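Local coordinates for protein putative fimbriae assembly chaperone (Salmonella typhimurium, PDB 2CO7) that probably acts as a periplasmic chaperone in fimbrial assembly, holding pilus subunits folded on its immunoglobulin-like domains until they are passed on for polymerisation, at residues B[88-93]-B[127-132]; B[146-151]-B[199-204]; B[154-159]-B[186-191]; B[164-169]-B[180-185]. All blocks are in the same frame, centred on the assembly; numbering follows the deposited sequence.

Contact 1: B[88-93]-B[127-132]; sequences DRETLQ and KLIFRP. With SO4 (sulfate ion), chain D.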
# COMPACT_ATOMS: atom_id res chain seq x y z
N ASP B 88 1.45 1.67 -27.09
CA ASP B 88 2.90 1.35 -27.27
C ASP B 88 3.65 1.20 -25.94
O ASP B 88 4.87 1.11 -25.93
CB ASP B 88 3.59 2.42 -28.13
CG ASP B 88 3.76 3.75 -27.40
OD1 ASP B 88 3.00 3.98 -26.43
OD2 ASP B 88 4.63 4.56 -27.81
N ARG B 89 2.92 1.23 -24.83
CA ARG B 89 3.52 1.06 -23.52
C ARG B 89 2.43 0.64 -22.56
O ARG B 89 1.23 0.92 -22.80
CB ARG B 89 4.16 2.39 -23.05
CG ARG B 89 3.16 3.53 -22.92
CD ARG B 89 3.86 4.90 -22.97
NE ARG B 89 4.35 5.21 -24.32
CZ ARG B 89 5.15 6.23 -24.63
NH1 ARG B 89 5.49 6.43 -25.90
NH2 ARG B 89 5.63 7.05 -23.70
N GLU B 90 2.83 -0.01 -21.47
CA GLU B 90 1.91 -0.28 -20.35
C GLU B 90 1.37 0.99 -19.69
O GLU B 90 1.99 2.06 -19.76
CB GLU B 90 2.62 -1.10 -19.27
CG GLU B 90 2.99 -2.52 -19.74
CD GLU B 90 3.50 -3.40 -18.63
OE1 GLU B 90 4.22 -2.89 -17.75
OE2 GLU B 90 3.21 -4.62 -18.65
N THR B 91 0.25 0.84 -19.00
CA THR B 91 -0.40 1.88 -18.23
C THR B 91 -0.76 1.24 -16.90
O THR B 91 -1.36 0.17 -16.87
CB THR B 91 -1.70 2.42 -18.89
OG1 THR B 91 -1.40 3.06 -20.13
CG2 THR B 91 -2.37 3.47 -17.96
N LEU B 92 -0.35 1.89 -15.82
CA LEU B 92 -0.54 1.34 -14.49
C LEU B 92 -1.77 1.96 -13.85
O LEU B 92 -2.02 3.16 -14.00
CB LEU B 92 0.69 1.62 -13.63
CG LEU B 92 0.55 0.90 -12.27
CD1 LEU B 92 1.83 0.14 -11.86
CD2 LEU B 92 0.12 1.87 -11.23
N GLN B 93 -2.55 1.12 -13.17
CA GLN B 93 -3.64 1.56 -12.29
C GLN B 93 -3.45 0.84 -10.94
O GLN B 93 -2.55 -0.01 -10.78
CB GLN B 93 -4.99 1.08 -12.89
CG GLN B 93 -5.53 1.75 -14.08
CD GLN B 93 -4.85 1.40 -15.40
OE1 GLN B 93 -4.92 2.18 -16.30
NE2 GLN B 93 -4.24 0.22 -15.51
N LYS B 127 -1.14 -3.21 -7.84
CA LYS B 127 -0.99 -2.72 -9.20
C LYS B 127 -1.85 -3.53 -10.16
O LYS B 127 -1.85 -4.78 -10.13
CB LYS B 127 0.48 -2.75 -9.63
CG LYS B 127 1.35 -1.89 -8.74
CD LYS B 127 2.84 -2.08 -9.05
CE LYS B 127 3.66 -1.20 -8.07
NZ LYS B 127 5.12 -1.56 -8.05
N LEU B 128 -2.58 -2.78 -10.99
CA LEU B 128 -3.35 -3.35 -12.10
C LEU B 128 -2.69 -2.79 -13.37
O LEU B 128 -2.83 -1.59 -13.72
CB LEU B 128 -4.81 -2.93 -12.01
CG LEU B 128 -5.67 -3.24 -13.24
CD1 LEU B 128 -5.73 -4.80 -13.39
CD2 LEU B 128 -7.09 -2.68 -13.07
N ILE B 129 -1.97 -3.65 -14.05
CA ILE B 129 -1.08 -3.20 -15.12
C ILE B 129 -1.67 -3.56 -16.44
O ILE B 129 -1.80 -4.76 -16.77
CB ILE B 129 0.38 -3.71 -14.96
CG1 ILE B 129 0.96 -3.29 -13.58
CG2 ILE B 129 1.32 -3.15 -16.08
CD1 ILE B 129 2.32 -3.99 -13.17
N PHE B 130 -2.00 -2.51 -17.21
CA PHE B 130 -2.59 -2.72 -18.52
C PHE B 130 -1.52 -2.90 -19.60
O PHE B 130 -0.69 -2.03 -19.77
CB PHE B 130 -3.55 -1.57 -18.87
CG PHE B 130 -4.25 -1.78 -20.17
CD1 PHE B 130 -5.36 -2.63 -20.25
CD2 PHE B 130 -3.82 -1.11 -21.32
CE1 PHE B 130 -6.05 -2.81 -21.52
CE2 PHE B 130 -4.48 -1.26 -22.55
CZ PHE B 130 -5.60 -2.12 -22.64
N ARG B 131 -1.56 -4.02 -20.31
CA ARG B 131 -0.56 -4.35 -21.34
C ARG B 131 -1.23 -4.44 -22.73
O ARG B 131 -1.96 -5.44 -23.05
CB ARG B 131 0.18 -5.64 -20.96
CG ARG B 131 1.38 -5.96 -21.89
CD ARG B 131 2.14 -7.13 -21.40
NE ARG B 131 2.68 -6.85 -20.05
CZ ARG B 131 3.15 -7.77 -19.22
NH1 ARG B 131 3.18 -9.07 -19.57
NH2 ARG B 131 3.60 -7.39 -18.04
N PRO B 132 -0.99 -3.41 -23.56
CA PRO B 132 -1.46 -3.41 -24.94
C PRO B 132 -1.01 -4.68 -25.66
O PRO B 132 0.04 -5.24 -25.33
CB PRO B 132 -0.81 -2.16 -25.54
CG PRO B 132 -0.65 -1.25 -24.34
CD PRO B 132 -0.28 -2.16 -23.23
S SO4 D . 7.31 0.26 -5.53
O1 SO4 D . 7.59 -0.02 -4.11
O2 SO4 D . 5.88 0.10 -5.79
O3 SO4 D . 7.75 1.63 -5.75
O4 SO4 D . 8.15 -0.57 -6.42
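E90 and R131 meet through a salt bridge beside an antiparallel strand pair of the N-terminal immunoglobulin-like domain, at its border with the second domain. The guanidinium comes side-on, with both nitrogens on one oxygen: NE of R131 lies 2.7 Å and NH2 of R131 2.9 Å from OE2 of E90. NE arrives on the anti side of that oxygen, and the two flat groups are nearly coplanar, 21° apart. The bend of the arginine at chi3 (-61°) sets NE beside the carboxylate. CG2 of I129 packs 3.4 Å from OE1 of E90, an apolar neighbour alongside the carboxylate.

Along the strands, T91 pairs with F130 and Q93 with L128 by backbone bonds. Q93 is long enough to fold back, so NE2 of Q93 donates to O of L128 at 2.9 Å; the backbone N of Q93 reaches the same oxygen from the opposite face of its carbonyl plane. L92 lies on the other face, its CD1 3.9 Å from CG1 of I129.

Further out, R131 NH2 also bridges D208 and E90 OE1 accepts from Y164 N; an E90-R131-D208 network resembles the interdomain salt bridges of PapD. K127 extends into the cleft, where NZ bonds the backbone of the bound chain of another protein, probably like the cleft lysine of PapD. NZ of K127 also donates to O2 of a sulfate, probably from the crystallisation liquor, 2.9 Å away.

Contact 2: B[146-151]-B[199-204]; sequences LRWVET and GDIEWR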
# COMPACT_ATOMS: atom_id res chain seq x y z
N LEU B 146 17.94 -2.23 -18.87
CA LEU B 146 18.00 -1.09 -17.96
C LEU B 146 19.40 -0.53 -18.01
O LEU B 146 20.35 -1.29 -18.10
CB LEU B 146 17.65 -1.51 -16.53
CG LEU B 146 16.22 -2.04 -16.36
CD1 LEU B 146 15.82 -2.09 -14.90
CD2 LEU B 146 15.24 -1.18 -17.13
N ARG B 147 19.52 0.80 -18.01
CA ARG B 147 20.83 1.47 -18.04
C ARG B 147 21.01 2.19 -16.70
O ARG B 147 20.09 2.85 -16.24
CB ARG B 147 20.90 2.46 -19.20
CG ARG B 147 22.28 3.08 -19.36
CD ARG B 147 22.51 3.73 -20.71
NE ARG B 147 22.31 5.16 -20.60
CZ ARG B 147 23.26 6.09 -20.63
NH1 ARG B 147 24.54 5.79 -20.83
NH2 ARG B 147 22.90 7.36 -20.50
N TRP B 148 22.18 2.06 -16.09
CA TRP B 148 22.45 2.63 -14.79
C TRP B 148 23.57 3.63 -14.90
O TRP B 148 24.55 3.45 -15.66
CB TRP B 148 22.78 1.53 -13.75
CG TRP B 148 21.67 0.47 -13.58
CD1 TRP B 148 21.40 -0.58 -14.42
CD2 TRP B 148 20.72 0.37 -12.50
NE1 TRP B 148 20.34 -1.32 -13.94
CE2 TRP B 148 19.91 -0.75 -12.76
CE3 TRP B 148 20.49 1.13 -11.34
CZ2 TRP B 148 18.88 -1.16 -11.89
CZ3 TRP B 148 19.47 0.73 -10.48
CH2 TRP B 148 18.67 -0.39 -10.77
N VAL B 149 23.43 4.73 -14.18
CA VAL B 149 24.44 5.77 -14.17
C VAL B 149 24.64 6.11 -12.70
O VAL B 149 23.67 6.26 -11.96
CB VAL B 149 23.98 7.01 -14.98
CG1 VAL B 149 25.08 8.06 -15.05
CG2 VAL B 149 23.55 6.60 -16.38
N GLU B 150 25.89 6.18 -12.27
CA GLU B 150 26.22 6.59 -10.90
C GLU B 150 27.05 7.86 -10.95
O GLU B 150 28.09 7.87 -11.59
CB GLU B 150 27.01 5.50 -10.16
CG GLU B 150 26.33 4.12 -10.17
CD GLU B 150 27.16 3.03 -9.49
OE1 GLU B 150 26.70 1.87 -9.46
OE2 GLU B 150 28.25 3.32 -8.99
N THR B 151 26.55 8.93 -10.33
CA THR B 151 27.38 10.12 -10.11
C THR B 151 27.23 10.53 -8.66
O THR B 151 26.10 10.74 -8.18
CB THR B 151 27.03 11.33 -11.01
OG1 THR B 151 26.57 12.43 -10.21
CG2 THR B 151 26.00 10.99 -12.08
N GLY B 199 29.89 0.66 -7.44
CA GLY B 199 30.28 -0.60 -8.06
C GLY B 199 29.18 -1.24 -8.88
O GLY B 199 28.24 -0.57 -9.34
N ASP B 200 29.28 -2.55 -9.08
CA ASP B 200 28.34 -3.24 -9.97
C ASP B 200 26.93 -3.32 -9.37
O ASP B 200 26.76 -3.44 -8.16
CB ASP B 200 28.89 -4.60 -10.39
CG ASP B 200 30.22 -4.48 -11.17
OD1 ASP B 200 30.50 -3.42 -11.78
OD2 ASP B 200 31.00 -5.45 -11.16
N ILE B 201 25.93 -3.20 -10.23
CA ILE B 201 24.56 -3.23 -9.77
C ILE B 201 24.02 -4.61 -10.04
O ILE B 201 24.31 -5.21 -11.07
CB ILE B 201 23.72 -2.16 -10.49
CG1 ILE B 201 24.39 -0.80 -10.29
CG2 ILE B 201 22.28 -2.14 -9.96
CD1 ILE B 201 24.41 0.02 -11.55
N GLU B 202 23.23 -5.11 -9.09
CA GLU B 202 22.49 -6.35 -9.28
C GLU B 202 21.04 -6.08 -8.91
O GLU B 202 20.76 -5.35 -7.95
CB GLU B 202 23.06 -7.48 -8.42
CG GLU B 202 22.24 -8.79 -8.50
CD GLU B 202 22.78 -9.93 -7.65
OE1 GLU B 202 24.00 -9.97 -7.40
OE2 GLU B 202 21.97 -10.81 -7.22
N TRP B 203 20.11 -6.65 -9.67
CA TRP B 203 18.70 -6.47 -9.40
C TRP B 203 17.89 -7.64 -9.89
O TRP B 203 18.38 -8.47 -10.67
CB TRP B 203 18.16 -5.17 -10.04
CG TRP B 203 18.15 -5.15 -11.56
CD1 TRP B 203 17.08 -5.34 -12.38
CD2 TRP B 203 19.28 -4.90 -12.42
NE1 TRP B 203 17.47 -5.24 -13.70
CE2 TRP B 203 18.80 -4.96 -13.76
CE3 TRP B 203 20.63 -4.62 -12.20
CZ2 TRP B 203 19.65 -4.76 -14.87
CZ3 TRP B 203 21.47 -4.43 -13.29
CH2 TRP B 203 20.96 -4.51 -14.62
N ARG B 204 16.65 -7.69 -9.41
CA ARG B 204 15.65 -8.62 -9.90
C ARG B 204 14.39 -7.80 -10.19
O ARG B 204 14.30 -6.64 -9.79
CB ARG B 204 15.36 -9.70 -8.86
CG ARG B 204 16.52 -10.65 -8.57
CD ARG B 204 16.24 -11.41 -7.30
NE ARG B 204 17.38 -12.17 -6.80
CZ ARG B 204 17.54 -13.48 -6.99
NH1 ARG B 204 16.67 -14.18 -7.71
NH2 ARG B 204 18.62 -14.09 -6.48
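W148 and W203 supply the aromatic part of this contact. The rings meet obliquely, planes at 47°, as the two side chains run past one another from opposing strands. NE1 of W148 stands 3.3 Å above the plane of the W203 ring, offset toward its rim, and lies 3.3 Å from CH2 of W203. The torsion chi1 of W203 (66°) sets CG between the backbone N and carbonyl carbon, a crowded position.

A CH-pi contact is the second kind: CG2 of I201 sits 3.7 Å from the centroid of the W148 six-membered ring, almost on its normal. A branched side chain suits this place, since CG2 can cover the indole while the other branch runs toward E150. Plain apolar packing adds L146, with CB 4.2 Å from CZ2 of W203.

The polar part is slight. N of G199 makes a weak hydrogen bond to OE2 of E150, 3.5 Å long, while OE1 of E150 lies 2.9 Å from O of G199. Two acceptors so near may favour a protonated carboxylate. G199 has backbone angles that would press a side chain against the preceding carbonyl.

Y218 and F216 extend the aromatic cluster. The strand axes come no closer than 9.9 Å, with no backbone bonds between them, as facing sheets do in the hydrophobic core of an immunoglobulin-like sandwich, here in the C-terminal domain.

Contact 3: B[154-159]-B[186-191]; sequences KLKVEN and FADKTL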
# COMPACT_ATOMS: atom_id res chain seq x y z
N LYS B 154 24.38 9.66 -6.27
CA LYS B 154 23.15 9.49 -7.07
C LYS B 154 23.21 8.27 -7.97
O LYS B 154 24.18 8.06 -8.69
CB LYS B 154 22.82 10.77 -7.85
CG LYS B 154 22.75 12.00 -6.97
CD LYS B 154 21.74 13.00 -7.43
CE LYS B 154 21.59 14.09 -6.38
NZ LYS B 154 20.35 14.90 -6.59
N LEU B 155 22.15 7.47 -7.91
CA LEU B 155 22.06 6.27 -8.69
C LEU B 155 20.86 6.50 -9.57
O LEU B 155 19.77 6.72 -9.06
CB LEU B 155 21.79 5.06 -7.79
CG LEU B 155 22.28 3.63 -8.11
CD1 LEU B 155 21.17 2.63 -7.83
CD2 LEU B 155 22.89 3.43 -9.50
N LYS B 156 21.04 6.43 -10.88
CA LYS B 156 19.93 6.61 -11.80
C LYS B 156 19.78 5.34 -12.59
O LYS B 156 20.76 4.77 -13.07
CB LYS B 156 20.18 7.82 -12.71
CG LYS B 156 19.07 8.13 -13.74
CD LYS B 156 19.53 9.31 -14.62
CE LYS B 156 18.44 9.81 -15.56
NZ LYS B 156 18.96 10.99 -16.37
N VAL B 157 18.53 4.91 -12.72
CA VAL B 157 18.15 3.78 -13.55
C VAL B 157 17.29 4.31 -14.69
O VAL B 157 16.36 5.11 -14.45
CB VAL B 157 17.39 2.69 -12.73
CG1 VAL B 157 16.15 3.26 -12.10
CG2 VAL B 157 17.05 1.48 -13.61
N GLU B 158 17.61 3.88 -15.90
CA GLU B 158 16.95 4.33 -17.10
C GLU B 158 16.26 3.13 -17.73
O GLU B 158 16.90 2.12 -18.00
CB GLU B 158 17.96 4.95 -18.08
CG GLU B 158 18.81 6.00 -17.35
CD GLU B 158 19.88 6.64 -18.18
OE1 GLU B 158 20.28 6.06 -19.20
OE2 GLU B 158 20.31 7.73 -17.78
N ASN B 159 14.97 3.27 -17.96
CA ASN B 159 14.16 2.17 -18.53
C ASN B 159 13.72 2.50 -19.96
O ASN B 159 12.76 3.23 -20.16
CB ASN B 159 12.94 1.91 -17.60
CG ASN B 159 11.99 0.84 -18.17
OD1 ASN B 159 12.36 0.02 -19.01
ND2 ASN B 159 10.77 0.88 -17.74
N PHE B 186 9.70 3.81 -20.52
CA PHE B 186 10.39 4.95 -21.16
C PHE B 186 10.66 6.09 -20.16
O PHE B 186 10.41 7.27 -20.42
CB PHE B 186 9.58 5.44 -22.38
CG PHE B 186 9.24 4.35 -23.37
CD1 PHE B 186 10.26 3.65 -24.02
CD2 PHE B 186 7.92 4.03 -23.67
CE1 PHE B 186 9.95 2.65 -24.96
CE2 PHE B 186 7.61 3.02 -24.63
CZ PHE B 186 8.60 2.33 -25.25
N ALA B 187 11.14 5.71 -18.98
CA ALA B 187 11.23 6.63 -17.86
C ALA B 187 12.48 6.31 -17.07
O ALA B 187 13.05 5.25 -17.24
CB ALA B 187 9.98 6.53 -16.98
N ASP B 188 12.92 7.26 -16.23
CA ASP B 188 14.06 7.07 -15.34
C ASP B 188 13.65 7.33 -13.91
O ASP B 188 12.69 8.07 -13.65
CB ASP B 188 15.15 8.07 -15.68
CG ASP B 188 15.39 8.17 -17.15
OD1 ASP B 188 15.50 7.10 -17.76
OD2 ASP B 188 15.40 9.31 -17.69
N LYS B 189 14.42 6.76 -12.98
CA LYS B 189 14.34 7.06 -11.55
C LYS B 189 15.74 7.33 -11.02
O LYS B 189 16.70 6.69 -11.43
CB LYS B 189 13.72 5.90 -10.75
CG LYS B 189 12.25 5.67 -11.03
CD LYS B 189 11.41 6.83 -10.51
CE LYS B 189 9.96 6.50 -10.49
NZ LYS B 189 9.20 7.50 -9.63
N THR B 190 15.81 8.27 -10.08
CA THR B 190 17.08 8.68 -9.46
C THR B 190 16.93 8.61 -7.96
O THR B 190 16.00 9.19 -7.39
CB THR B 190 17.46 10.13 -9.84
OG1 THR B 190 17.70 10.22 -11.25
CG2 THR B 190 18.74 10.59 -9.08
N LEU B 191 17.87 7.94 -7.31
CA LEU B 191 17.90 7.86 -5.85
C LEU B 191 19.24 8.34 -5.30
O LEU B 191 20.28 8.09 -5.90
CB LEU B 191 17.62 6.42 -5.44
CG LEU B 191 18.36 5.35 -6.23
CD1 LEU B 191 18.68 4.21 -5.32
CD2 LEU B 191 17.61 4.87 -7.49
O HOH W 1 14.30 6.05 -20.11
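D188 and E158 bring two carboxylates across the strand pair, their planes 41° apart. The flat group of D188 is lined by aliphatic atoms and a water: OD1 of D188 is 3.3 Å from CB of E158, OD2 of D188 is 3.7 Å from CE of K156, and the water, 2.8 Å from OD1 of D188, can donate to it. The closest charged oxygens, OE2 of E158 and OD1 of D188, are 4.9 Å apart; OE1 of E158 forms a salt bridge with R147. The extended K156 chain carries NZ to 4.2 Å from OD2 of D188, beyond a salt bridge but perhaps near enough to offset some negative charge. T190 shares this polar side, its OG1 3.5 Å from CG of K156. The amide of N159, on the opposite side, has its own tethers: OD1 to T161, and ND2 to the carbonyls of F163 and P184.

The two segments form an antiparallel pair at one margin of a three-stranded sheet in the C-terminal immunoglobulin-like domain, with 187-191 outermost. L155 pairs with L191 and V157 with K189 through backbone bonds in both directions. At the far end F186 and A187 both oppose N159, a G1 beta bulge, and F186 takes positive backbone angles (phi 49°).

L155 and L191 turn to the buried side and run alongside one another in the same direction, with CB of L155 3.8 Å from CG of L191. Next along, V157 places CG1 3.8 Å from CB of K189. The lysine then bends away at chi2 (-68°), and its NZ bridges E181.

Contact 4: B[164-169]-B[180-185]; sequences YMNLAS and LEYVPP. With SO4 (sulfate ion), chain D.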
# COMPACT_ATOMS: atom_id res chain seq x y z
N TYR B 164 6.37 -1.25 -17.12
CA TYR B 164 6.74 -0.92 -15.75
C TYR B 164 7.74 -1.93 -15.24
O TYR B 164 7.53 -3.13 -15.37
CB TYR B 164 5.53 -0.90 -14.79
CG TYR B 164 4.62 0.24 -15.12
CD1 TYR B 164 4.71 1.45 -14.43
CD2 TYR B 164 3.71 0.14 -16.18
CE1 TYR B 164 3.89 2.52 -14.76
CE2 TYR B 164 2.87 1.23 -16.51
CZ TYR B 164 2.98 2.40 -15.82
OH TYR B 164 2.16 3.46 -16.12
N MET B 165 8.78 -1.42 -14.58
CA MET B 165 9.88 -2.25 -14.08
C MET B 165 9.82 -2.21 -12.55
O MET B 165 10.14 -1.21 -11.92
CB MET B 165 11.23 -1.72 -14.61
CG MET B 165 11.49 -2.05 -16.07
SD MET B 165 11.85 -3.84 -16.26
CE MET B 165 11.89 -4.01 -18.06
N ASN B 166 9.33 -3.29 -11.98
CA ASN B 166 9.08 -3.33 -10.57
C ASN B 166 10.29 -4.02 -9.97
O ASN B 166 10.36 -5.24 -9.96
CB ASN B 166 7.77 -4.08 -10.32
CG ASN B 166 6.59 -3.33 -10.92
OD1 ASN B 166 6.28 -2.20 -10.49
ND2 ASN B 166 5.97 -3.91 -11.95
N LEU B 167 11.25 -3.23 -9.51
CA LEU B 167 12.54 -3.77 -9.10
C LEU B 167 12.52 -4.30 -7.67
O LEU B 167 11.90 -3.73 -6.78
CB LEU B 167 13.66 -2.74 -9.28
CG LEU B 167 14.22 -2.45 -10.69
CD1 LEU B 167 13.56 -3.18 -11.87
CD2 LEU B 167 14.19 -0.95 -10.88
N ALA B 168 13.16 -5.45 -7.47
CA ALA B 168 13.37 -5.99 -6.13
C ALA B 168 14.83 -6.39 -5.95
O ALA B 168 15.56 -6.58 -6.94
CB ALA B 168 12.45 -7.17 -5.90
N SER B 169 15.25 -6.50 -4.69
CA SER B 169 16.58 -7.04 -4.32
C SER B 169 17.71 -6.34 -5.07
O SER B 169 18.66 -7.00 -5.52
CB SER B 169 16.61 -8.56 -4.57
OG SER B 169 15.73 -9.27 -3.69
N LEU B 180 14.26 2.68 -4.28
CA LEU B 180 14.04 2.91 -5.70
C LEU B 180 12.55 2.61 -5.93
O LEU B 180 12.11 1.52 -5.65
CB LEU B 180 14.90 1.99 -6.57
CG LEU B 180 15.28 2.39 -8.00
CD1 LEU B 180 16.18 1.35 -8.67
CD2 LEU B 180 14.11 2.72 -8.90
N GLU B 181 11.80 3.58 -6.43
CA GLU B 181 10.39 3.35 -6.78
C GLU B 181 10.30 2.53 -8.08
O GLU B 181 11.30 2.42 -8.81
CB GLU B 181 9.67 4.69 -6.96
CG GLU B 181 9.49 5.50 -5.67
CD GLU B 181 9.16 6.98 -5.92
OE1 GLU B 181 9.36 7.48 -7.06
OE2 GLU B 181 8.73 7.65 -4.96
N TYR B 182 9.14 1.95 -8.38
CA TYR B 182 8.96 1.29 -9.67
C TYR B 182 9.27 2.29 -10.79
O TYR B 182 9.06 3.48 -10.60
CB TYR B 182 7.55 0.73 -9.82
CG TYR B 182 6.42 1.72 -9.87
CD1 TYR B 182 5.64 1.98 -8.72
CD2 TYR B 182 6.08 2.35 -11.07
CE1 TYR B 182 4.57 2.87 -8.78
CE2 TYR B 182 5.01 3.25 -11.15
CZ TYR B 182 4.25 3.49 -10.02
OH TYR B 182 3.20 4.36 -10.20
N VAL B 183 9.86 1.81 -11.86
CA VAL B 183 10.27 2.64 -12.98
C VAL B 183 9.26 2.49 -14.13
O VAL B 183 9.13 1.41 -14.71
CB VAL B 183 11.68 2.27 -13.50
CG1 VAL B 183 12.21 3.39 -14.34
CG2 VAL B 183 12.63 1.99 -12.31
N PRO B 184 8.52 3.57 -14.44
CA PRO B 184 7.56 3.47 -15.56
C PRO B 184 8.20 3.23 -16.93
O PRO B 184 9.44 3.39 -17.11
CB PRO B 184 6.80 4.82 -15.48
CG PRO B 184 6.94 5.21 -13.99
CD PRO B 184 8.44 4.89 -13.81
N PRO B 185 7.35 2.89 -17.93
CA PRO B 185 7.85 2.75 -19.28
C PRO B 185 8.62 4.00 -19.76
O PRO B 185 8.23 5.11 -19.43
CB PRO B 185 6.56 2.58 -20.11
CG PRO B 185 5.60 1.93 -19.14
CD PRO B 185 5.90 2.67 -17.85
S SO4 D . 7.31 0.26 -5.53
O1 SO4 D . 7.59 -0.02 -4.11
O2 SO4 D . 5.88 0.10 -5.79
O3 SO4 D . 7.75 1.63 -5.75
O4 SO4 D . 8.15 -0.57 -6.42
O HOH W 2 12.98 -1.34 -5.42
O HOH W 3 11.58 -0.39 -8.82
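M165 and V183 form a single antiparallel bridge with backbone bonds both ways, N of M165 to O of V183 at 2.9 Å and N of V183 to O of M165 at 3.0 Å. Beside it, P185 lies over Y164: CD of P185 stands 3.4 Å from the ring centroid, nearly on its normal. P184 adds CB, 3.8 Å from CE1 of Y164. Y182 comes to the ring's edge, CD2 of Y182 3.7 Å from CD1 of Y164, in an oblique pairing with planes 59° apart.

On the other side of the bridge, L167 places CD2 3.6 Å from CG2 of V183 and also touches L180. Two waters join the two segments past the bridge, one between the carbonyls of L167 and L180, the other from N of L167 to O of E181. N166 OD1 rests 3.3 Å from CB of Y182 and accepts from K127.

Y182 N donates to the sulfate, which lies at the edge of the tyrosine ring. Proline CH groups beside an amide nitrogen carry slight positive charge, so the electron-rich face of Y164 should favour P185.

From the N terminus, contact 1 closes first, joining the strands that bracket the unmodelled 104-114 loop in the N-terminal domain. The chain then enters the C-terminal domain, where the other three contacts nest: contact 4 within the loop of contact 3, and contact 3 within that of contact 2. Contact 2 packs strand 147-151 of one sheet against strand 201-205 of the other, while contact 3 completes the first sheet with 187-191. Contact 4 links the start of the second sheet to the loop leading into 187-191. Contacts 1 and 4 touch across the domain boundary by hydrogen bonds; F186 of contact 3 packs there against D88 and R89.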